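Long-range contact in MHC class I-like protein MILL2 (Mus musculus, PDB 6A97), which binds heparan sulfate proteoglycans on the surface of fibroblasts as a GPI-anchored member of the MHC class I family: residues A223-W235 with V242-P254. Residues are numbered along the deposited sequence; the frame is centred on the assembly and turned at random.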
ATOM      1  N   ALA A 223     -11.226   1.270  -0.607  1.00 38.28           N
ATOM      2  CA  ALA A 223     -11.021   0.655  -1.910  1.00 37.80           C
ATOM      3  C   ALA A 223     -11.877  -0.600  -2.009  1.00 44.68           C
ATOM      4  O   ALA A 223     -11.833  -1.442  -1.123  1.00 43.09           O
ATOM      5  CB  ALA A 223      -9.552   0.324  -2.124  1.00 37.49           C
ATOM      6  N   PHE A 224     -12.661  -0.712  -3.078  1.00 48.02           N
ATOM      7  CA  PHE A 224     -13.538  -1.860  -3.285  1.00 43.93           C
ATOM      8  C   PHE A 224     -13.112  -2.673  -4.498  1.00 47.98           C
ATOM      9  O   PHE A 224     -12.352  -2.198  -5.345  1.00 43.27           O
ATOM     10  CB  PHE A 224     -14.992  -1.418  -3.479  1.00 47.34           C
ATOM     11  CG  PHE A 224     -15.583  -0.705  -2.300  1.00 44.17           C
ATOM     12  CD1 PHE A 224     -15.412   0.661  -2.145  1.00 41.39           C
ATOM     13  CD2 PHE A 224     -16.325  -1.395  -1.354  1.00 46.12           C
ATOM     14  CE1 PHE A 224     -15.964   1.326  -1.066  1.00 46.28           C
ATOM     15  CE2 PHE A 224     -16.877  -0.737  -0.268  1.00 45.62           C
ATOM     16  CZ  PHE A 224     -16.697   0.627  -0.126  1.00 47.16           C
ATOM     17  N   ASN A 225     -13.625  -3.896  -4.573  1.00 48.40           N
ATOM     18  CA  ASN A 225     -13.523  -4.723  -5.768  1.00 41.84           C
ATOM     19  C   ASN A 225     -12.091  -5.090  -6.095  1.00 44.58           C
ATOM     20  O   ASN A 225     -11.692  -5.084  -7.258  1.00 50.96           O
ATOM     21  CB  ASN A 225     -14.159  -4.012  -6.967  1.00 51.82           C
ATOM     22  CG  ASN A 225     -14.744  -4.981  -7.975  1.00 64.80           C
ATOM     23  OD1 ASN A 225     -15.373  -5.971  -7.602  1.00 64.96           O
ATOM     24  ND2 ASN A 225     -14.542  -4.700  -9.259  1.00 69.00           N
ATOM     25  N   LEU A 226     -11.316  -5.392  -5.060  1.00 43.74           N
ATOM     26  CA  LEU A 226      -9.962  -5.885  -5.244  1.00 47.89           C
ATOM     27  C   LEU A 226     -10.035  -7.377  -5.552  1.00 54.39           C
ATOM     28  O   LEU A 226     -10.686  -8.127  -4.827  1.00 47.47           O
ATOM     29  CB  LEU A 226      -9.113  -5.614  -3.997  1.00 41.96           C
ATOM     30  CG  LEU A 226      -9.175  -4.160  -3.517  1.00 51.27           C
ATOM     31  CD1 LEU A 226      -8.418  -3.973  -2.216  1.00 49.38           C
ATOM     32  CD2 LEU A 226      -8.654  -3.216  -4.595  1.00 49.85           C
ATOM     33  N   TYR A 227      -9.378  -7.801  -6.629  1.00 59.37           N
ATOM     34  CA  TYR A 227      -9.467  -9.188  -7.084  1.00 60.37           C
ATOM     35  C   TYR A 227      -8.564 -10.118  -6.276  1.00 60.24           C
ATOM     36  O   TYR A 227      -8.818 -11.319  -6.191  1.00 64.83           O
ATOM     37  CB  TYR A 227      -9.119  -9.285  -8.571  1.00 63.85           C
ATOM     38  N   THR A 228      -7.506  -9.562  -5.697  1.00 58.43           N
ATOM     39  CA  THR A 228      -6.612 -10.330  -4.836  1.00 53.79           C
ATOM     40  C   THR A 228      -6.494  -9.651  -3.478  1.00 55.89           C
ATOM     41  O   THR A 228      -7.099  -8.602  -3.247  1.00 51.85           O
ATOM     42  CB  THR A 228      -5.208 -10.490  -5.453  1.00 62.73           C
ATOM     43  OG1 THR A 228      -4.544  -9.221  -5.482  1.00 67.63           O
ATOM     44  CG2 THR A 228      -5.304 -11.046  -6.868  1.00 66.05           C
ATOM     45  N   ARG A 229      -5.714 -10.250  -2.583  1.00 47.82           N
ATOM     46  CA  ARG A 229      -5.578  -9.740  -1.224  1.00 57.61           C
ATOM     47  C   ARG A 229      -4.391  -8.794  -1.058  1.00 61.45           C
ATOM     48  O   ARG A 229      -3.912  -8.581   0.056  1.00 69.04           O
ATOM     49  CB  ARG A 229      -5.447 -10.903  -0.240  1.00 66.29           C
ATOM     50  CG  ARG A 229      -6.696 -11.755  -0.129  1.00 66.36           C
ATOM     51  CD  ARG A 229      -6.394 -13.084   0.532  1.00 63.88           C
ATOM     52  NE  ARG A 229      -7.576 -13.933   0.602  1.00 66.21           N
ATOM     53  CZ  ARG A 229      -8.144 -14.325   1.736  1.00 71.99           C
ATOM     54  NH1 ARG A 229      -7.629 -13.949   2.899  1.00 67.53           N
ATOM     55  NH2 ARG A 229      -9.220 -15.097   1.705  1.00 70.76           N
ATOM     56  N   GLU A 230      -3.920  -8.223  -2.160  1.00 54.55           N
ATOM     57  CA  GLU A 230      -2.780  -7.314  -2.107  1.00 56.31           C
ATOM     58  C   GLU A 230      -3.148  -5.924  -2.605  1.00 56.82           C
ATOM     59  O   GLU A 230      -3.645  -5.762  -3.721  1.00 59.47           O
ATOM     60  CB  GLU A 230      -1.614  -7.867  -2.923  1.00 60.05           C
ATOM     61  CG  GLU A 230      -1.071  -9.182  -2.396  1.00 74.43           C
ATOM     62  CD  GLU A 230       0.093  -9.700  -3.219  1.00 86.48           C
ATOM     63  OE1 GLU A 230      -0.089  -9.915  -4.438  1.00 90.38           O
ATOM     64  OE2 GLU A 230       1.188  -9.893  -2.646  1.00 91.76           O
ATOM     65  N   ALA A 231      -2.899  -4.924  -1.764  1.00 43.68           N
ATOM     66  CA  ALA A 231      -3.192  -3.538  -2.107  1.00 39.41           C
ATOM     67  C   ALA A 231      -2.492  -2.591  -1.146  1.00 41.89           C
ATOM     68  O   ALA A 231      -2.154  -2.966  -0.020  1.00 36.87           O
ATOM     69  CB  ALA A 231      -4.691  -3.291  -2.095  1.00 40.02           C
ATOM     70  N   THR A 232      -2.257  -1.366  -1.598  1.00 36.58           N
ATOM     71  CA  THR A 232      -1.747  -0.330  -0.714  1.00 37.58           C
ATOM     72  C   THR A 232      -2.590   0.924  -0.852  1.00 39.01           C
ATOM     73  O   THR A 232      -2.977   1.311  -1.958  1.00 40.13           O
ATOM     74  CB  THR A 232      -0.267   0.019  -1.005  1.00 46.54           C
ATOM     75  OG1 THR A 232      -0.147   0.550  -2.329  1.00 59.07           O
ATOM     76  CG2 THR A 232       0.619  -1.208  -0.871  1.00 49.67           C
ATOM     77  N   LEU A 233      -2.889   1.541   0.285  1.00 40.37           N
ATOM     78  CA  LEU A 233      -3.571   2.825   0.319  1.00 39.71           C
ATOM     79  C   LEU A 233      -2.667   3.832   1.004  1.00 40.71           C
ATOM     80  O   LEU A 233      -2.045   3.526   2.022  1.00 42.09           O
ATOM     81  CB  LEU A 233      -4.906   2.731   1.057  1.00 40.41           C
ATOM     82  CG  LEU A 233      -6.085   2.075   0.342  1.00 40.62           C
ATOM     83  CD1 LEU A 233      -7.245   1.915   1.306  1.00 45.59           C
ATOM     84  CD2 LEU A 233      -6.509   2.908  -0.867  1.00 42.10           C
ATOM     85  N   VAL A 234      -2.583   5.030   0.441  1.00 40.63           N
ATOM     86  CA  VAL A 234      -1.787   6.083   1.051  1.00 40.97           C
ATOM     87  C   VAL A 234      -2.556   7.398   1.011  1.00 43.40           C
ATOM     88  O   VAL A 234      -3.155   7.748  -0.006  1.00 47.66           O
ATOM     89  CB  VAL A 234      -0.412   6.246   0.350  1.00 46.59           C
ATOM     90  CG1 VAL A 234      -0.577   6.403  -1.148  1.00 45.35           C
ATOM     91  CG2 VAL A 234       0.354   7.429   0.930  1.00 59.20           C
ATOM     92  N   TRP A 235      -2.581   8.099   2.139  1.00 41.45           N
ATOM     93  CA  TRP A 235      -3.092   9.458   2.174  1.00 41.81           C
ATOM     94  C   TRP A 235      -1.949  10.409   1.858  1.00 43.53           C
ATOM     95  O   TRP A 235      -0.865  10.302   2.436  1.00 42.30           O
ATOM     96  CB  TRP A 235      -3.708   9.785   3.534  1.00 41.40           C
ATOM     97  CG  TRP A 235      -5.157   9.428   3.636  1.00 43.76           C
ATOM     98  CD1 TRP A 235      -5.703   8.399   4.351  1.00 41.47           C
ATOM     99  CD2 TRP A 235      -6.249  10.093   2.989  1.00 44.27           C
ATOM    100  NE1 TRP A 235      -7.066   8.389   4.197  1.00 45.47           N
ATOM    101  CE2 TRP A 235      -7.428   9.419   3.364  1.00 47.95           C
ATOM    102  CE3 TRP A 235      -6.344  11.190   2.127  1.00 42.25           C
ATOM    103  CZ2 TRP A 235      -8.684   9.805   2.909  1.00 43.85           C
ATOM    104  CZ3 TRP A 235      -7.596  11.573   1.677  1.00 42.40           C
ATOM    105  CH2 TRP A 235      -8.747  10.886   2.070  1.00 41.83           C
ATOM    106  N   VAL A 242       1.172  10.941   4.299  1.00 46.84           N
ATOM    107  CA  VAL A 242       0.964  11.262   5.704  1.00 50.58           C
ATOM    108  C   VAL A 242       0.454  10.038   6.456  1.00 50.20           C
ATOM    109  O   VAL A 242       0.606   9.934   7.672  1.00 57.00           O
ATOM    110  CB  VAL A 242      -0.018  12.435   5.883  1.00 51.47           C
ATOM    111  CG1 VAL A 242       0.613  13.722   5.386  1.00 58.73           C
ATOM    112  CG2 VAL A 242      -1.323  12.159   5.156  1.00 42.94           C
ATOM    113  N   GLN A 243      -0.150   9.116   5.718  1.00 46.71           N
ATOM    114  CA  GLN A 243      -0.523   7.816   6.255  1.00 46.67           C
ATOM    115  C   GLN A 243      -0.471   6.799   5.127  1.00 51.97           C
ATOM    116  O   GLN A 243      -0.928   7.070   4.015  1.00 49.23           O
ATOM    117  CB  GLN A 243      -1.914   7.849   6.895  1.00 44.08           C
ATOM    118  CG  GLN A 243      -2.362   6.521   7.507  1.00 47.22           C
ATOM    119  CD  GLN A 243      -1.448   6.045   8.630  1.00 51.43           C
ATOM    120  OE1 GLN A 243      -0.416   5.415   8.388  1.00 52.67           O
ATOM    121  NE2 GLN A 243      -1.826   6.347   9.867  1.00 43.49           N
ATOM    122  N   GLN A 244       0.104   5.639   5.416  1.00 51.37           N
ATOM    123  CA  GLN A 244       0.289   4.599   4.417  1.00 55.12           C
ATOM    124  C   GLN A 244      -0.015   3.237   5.027  1.00 51.51           C
ATOM    125  O   GLN A 244       0.401   2.944   6.146  1.00 55.76           O
ATOM    126  CB  GLN A 244       1.721   4.641   3.865  1.00 49.41           C
ATOM    127  CG  GLN A 244       1.975   3.787   2.624  1.00 56.84           C
ATOM    128  CD  GLN A 244       2.135   2.307   2.935  1.00 68.74           C
ATOM    129  OE1 GLN A 244       2.542   1.932   4.036  1.00 76.56           O
ATOM    130  NE2 GLN A 244       1.814   1.460   1.964  1.00 65.59           N
ATOM    131  N   LYS A 245      -0.747   2.409   4.292  1.00 41.34           N
ATOM    132  CA  LYS A 245      -1.005   1.043   4.729  1.00 48.62           C
ATOM    133  C   LYS A 245      -0.910   0.065   3.568  1.00 48.00           C
ATOM    134  O   LYS A 245      -1.506   0.274   2.509  1.00 45.90           O
ATOM    135  CB  LYS A 245      -2.379   0.937   5.394  1.00 54.90           C
ATOM    136  CG  LYS A 245      -2.366   1.240   6.885  1.00 64.97           C
ATOM    137  CD  LYS A 245      -3.767   1.486   7.419  1.00 71.38           C
ATOM    138  CE  LYS A 245      -3.735   1.970   8.861  1.00 76.51           C
ATOM    139  NZ  LYS A 245      -3.849   0.833   9.822  1.00 84.36           N
ATOM    140  N   THR A 246      -0.142  -0.997   3.776  1.00 49.09           N
ATOM    141  CA  THR A 246      -0.062  -2.097   2.826  1.00 55.55           C
ATOM    142  C   THR A 246      -0.918  -3.256   3.322  1.00 56.26           C
ATOM    143  O   THR A 246      -0.728  -3.748   4.434  1.00 51.81           O
ATOM    144  CB  THR A 246       1.391  -2.567   2.623  1.00 55.38           C
ATOM    145  OG1 THR A 246       2.168  -1.494   2.080  1.00 58.51           O
ATOM    146  CG2 THR A 246       1.444  -3.759   1.674  1.00 52.76           C
ATOM    147  N   PHE A 247      -1.870  -3.682   2.504  1.00 58.67           N
ATOM    148  CA  PHE A 247      -2.770  -4.754   2.901  1.00 54.97           C
ATOM    149  C   PHE A 247      -2.342  -6.075   2.277  1.00 58.79           C
ATOM    150  O   PHE A 247      -1.972  -6.132   1.103  1.00 57.24           O
ATOM    151  CB  PHE A 247      -4.212  -4.417   2.512  1.00 41.92           C
ATOM    152  CG  PHE A 247      -4.737  -3.176   3.174  1.00 40.74           C
ATOM    153  CD1 PHE A 247      -4.544  -1.930   2.594  1.00 41.97           C
ATOM    154  CD2 PHE A 247      -5.407  -3.252   4.385  1.00 41.26           C
ATOM    155  CE1 PHE A 247      -5.020  -0.783   3.208  1.00 40.30           C
ATOM    156  CE2 PHE A 247      -5.886  -2.108   5.002  1.00 41.76           C
ATOM    157  CZ  PHE A 247      -5.691  -0.872   4.413  1.00 40.87           C
ATOM    158  N   ARG A 248      -2.387  -7.133   3.078  1.00 58.33           N
ATOM    159  CA  ARG A 248      -2.000  -8.457   2.617  1.00 60.55           C
ATOM    160  C   ARG A 248      -3.051  -9.487   3.015  1.00 59.40           C
ATOM    161  O   ARG A 248      -4.102  -9.135   3.553  1.00 61.10           O
ATOM    162  CB  ARG A 248      -0.627  -8.841   3.175  1.00 58.22           C
ATOM    163  CG  ARG A 248       0.512  -7.998   2.617  1.00 66.13           C
ATOM    164  CD  ARG A 248       1.853  -8.391   3.216  1.00 72.81           C
ATOM    165  NE  ARG A 248       2.939  -7.553   2.710  1.00 74.66           N
ATOM    166  CZ  ARG A 248       3.382  -6.455   3.317  1.00 76.27           C
ATOM    167  NH1 ARG A 248       2.835  -6.056   4.457  1.00 71.72           N
ATOM    168  NH2 ARG A 248       4.376  -5.756   2.785  1.00 82.38           N
ATOM    169  N   SER A 249      -2.750 -10.756   2.749  1.00 54.06           N
ATOM    170  CA  SER A 249      -3.688 -11.863   2.933  1.00 64.93           C
ATOM    171  C   SER A 249      -4.460 -11.845   4.254  1.00 64.90           C
ATOM    172  O   SER A 249      -5.630 -12.224   4.299  1.00 69.06           O
ATOM    173  CB  SER A 249      -2.941 -13.194   2.809  1.00 69.85           C
ATOM    174  OG  SER A 249      -3.791 -14.290   3.100  1.00 78.52           O
ATOM    175  N   GLU A 250      -3.813 -11.390   5.323  1.00 60.71           N
ATOM    176  CA  GLU A 250      -4.394 -11.507   6.655  1.00 63.71           C
ATOM    177  C   GLU A 250      -4.847 -10.180   7.266  1.00 67.20           C
ATOM    178  O   GLU A 250      -5.272 -10.142   8.420  1.00 70.55           O
ATOM    179  CB  GLU A 250      -3.389 -12.187   7.587  1.00 65.13           C
ATOM    180  CG  GLU A 250      -3.300 -13.694   7.383  1.00 73.20           C
ATOM    181  CD  GLU A 250      -2.096 -14.315   8.070  1.00 71.77           C
ATOM    182  OE1 GLU A 250      -1.415 -13.604   8.841  1.00 74.19           O
ATOM    183  OE2 GLU A 250      -1.838 -15.519   7.844  1.00 70.65           O
ATOM    184  N   THR A 251      -4.763  -9.099   6.497  1.00 62.87           N
ATOM    185  CA  THR A 251      -5.169  -7.786   6.999  1.00 61.34           C
ATOM    186  C   THR A 251      -6.214  -7.121   6.107  1.00 60.52           C
ATOM    187  O   THR A 251      -6.915  -6.206   6.536  1.00 75.49           O
ATOM    188  CB  THR A 251      -3.966  -6.839   7.135  1.00 62.34           C
ATOM    189  OG1 THR A 251      -3.248  -6.797   5.895  1.00 61.45           O
ATOM    190  CG2 THR A 251      -3.035  -7.315   8.240  1.00 63.83           C
ATOM    191  N   ILE A 252      -6.309  -7.577   4.863  1.00 54.53           N
ATOM    192  CA  ILE A 252      -7.293  -7.041   3.930  1.00 51.70           C
ATOM    193  C   ILE A 252      -8.697  -7.545   4.292  1.00 43.93           C
ATOM    194  O   ILE A 252      -8.849  -8.629   4.858  1.00 45.25           O
ATOM    195  CB  ILE A 252      -6.936  -7.414   2.471  1.00 52.70           C
ATOM    196  CG1 ILE A 252      -7.475  -6.366   1.494  1.00 49.76           C
ATOM    197  CG2 ILE A 252      -7.417  -8.822   2.123  1.00 54.58           C
ATOM    198  CD1 ILE A 252      -6.887  -6.475   0.102  1.00 39.95           C
ATOM    199  N   LEU A 253      -9.719  -6.747   3.993  1.00 40.69           N
ATOM    200  CA  LEU A 253     -11.090  -7.089   4.373  1.00 36.05           C
ATOM    201  C   LEU A 253     -11.820  -7.863   3.282  1.00 42.63           C
ATOM    202  O   LEU A 253     -11.904  -7.408   2.137  1.00 43.35           O
ATOM    203  CB  LEU A 253     -11.883  -5.826   4.711  1.00 40.55           C
ATOM    204  CG  LEU A 253     -11.298  -4.877   5.761  1.00 46.74           C
ATOM    205  CD1 LEU A 253     -12.175  -3.640   5.902  1.00 49.54           C
ATOM    206  CD2 LEU A 253     -11.152  -5.584   7.097  1.00 47.83           C
ATOM    207  N   PRO A 254     -12.353  -9.043   3.631  1.00 39.96           N
ATOM    208  CA  PRO A 254     -13.203  -9.771   2.686  1.00 41.28           C
ATOM    209  C   PRO A 254     -14.542  -9.062   2.517  1.00 41.06           C
ATOM    210  O   PRO A 254     -15.205  -8.764   3.508  1.00 44.27           O
ATOM    211  CB  PRO A 254     -13.376 -11.141   3.347  1.00 50.78           C
ATOM    212  CG  PRO A 254     -13.209 -10.871   4.810  1.00 48.28           C
ATOM    213  CD  PRO A 254     -12.196  -9.757   4.909  1.00 41.74           C
TER
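Arg229 reaches Ser249 because its CG lies anti to the carbonyl carbon (chi1 -66°) and the chain then runs extended to NE. NH1 donates to a lone pair of Ser249 O (3.0 Å), which lies in the guanidinium plane, though the bond is bent (N-H...O 140°). Ile252 packs against the base of this arm: with CG1 anti to the backbone N, its CG2 lies 3.7 Å from Arg229 CB, and CD1 extends to Leu226 CD1 (3.7 Å).

Strands 231-235 and 243-247 pair antiparallel, their axes at 169°. Phe247 N to Ala231 O (2.6 Å) belongs to one reciprocal pair of bonds, and Leu233 with Lys245 forms another. At the far end Trp235 is opposed by both Val242 and Gln243 in a classic beta bulge: Val242 N donates to Trp235 O (2.8 Å) and Trp235 N to Gln243 O. On the outer face Thr232 CG2 rests 3.3 Å from Thr246 OG1, the two side chains running alongside each other, and Gln244 NE2 donates to Thr246 OG1 (3.0 Å). On the inner face Leu233 CD1 meets Phe247 CE1 obliquely at 4.0 Å.

Within the chain, strand 240-247 is outermost in its sheet of the alpha-3 C1-set immunoglobulin sandwich, with 231-237 between it and 276-282. Leu233 and Trp235 pack on Cys221 of the opposing sheet; Arg229 NE makes a salt bridge to Glu51, linking this domain to strand 51-57 of the alpha-1 region.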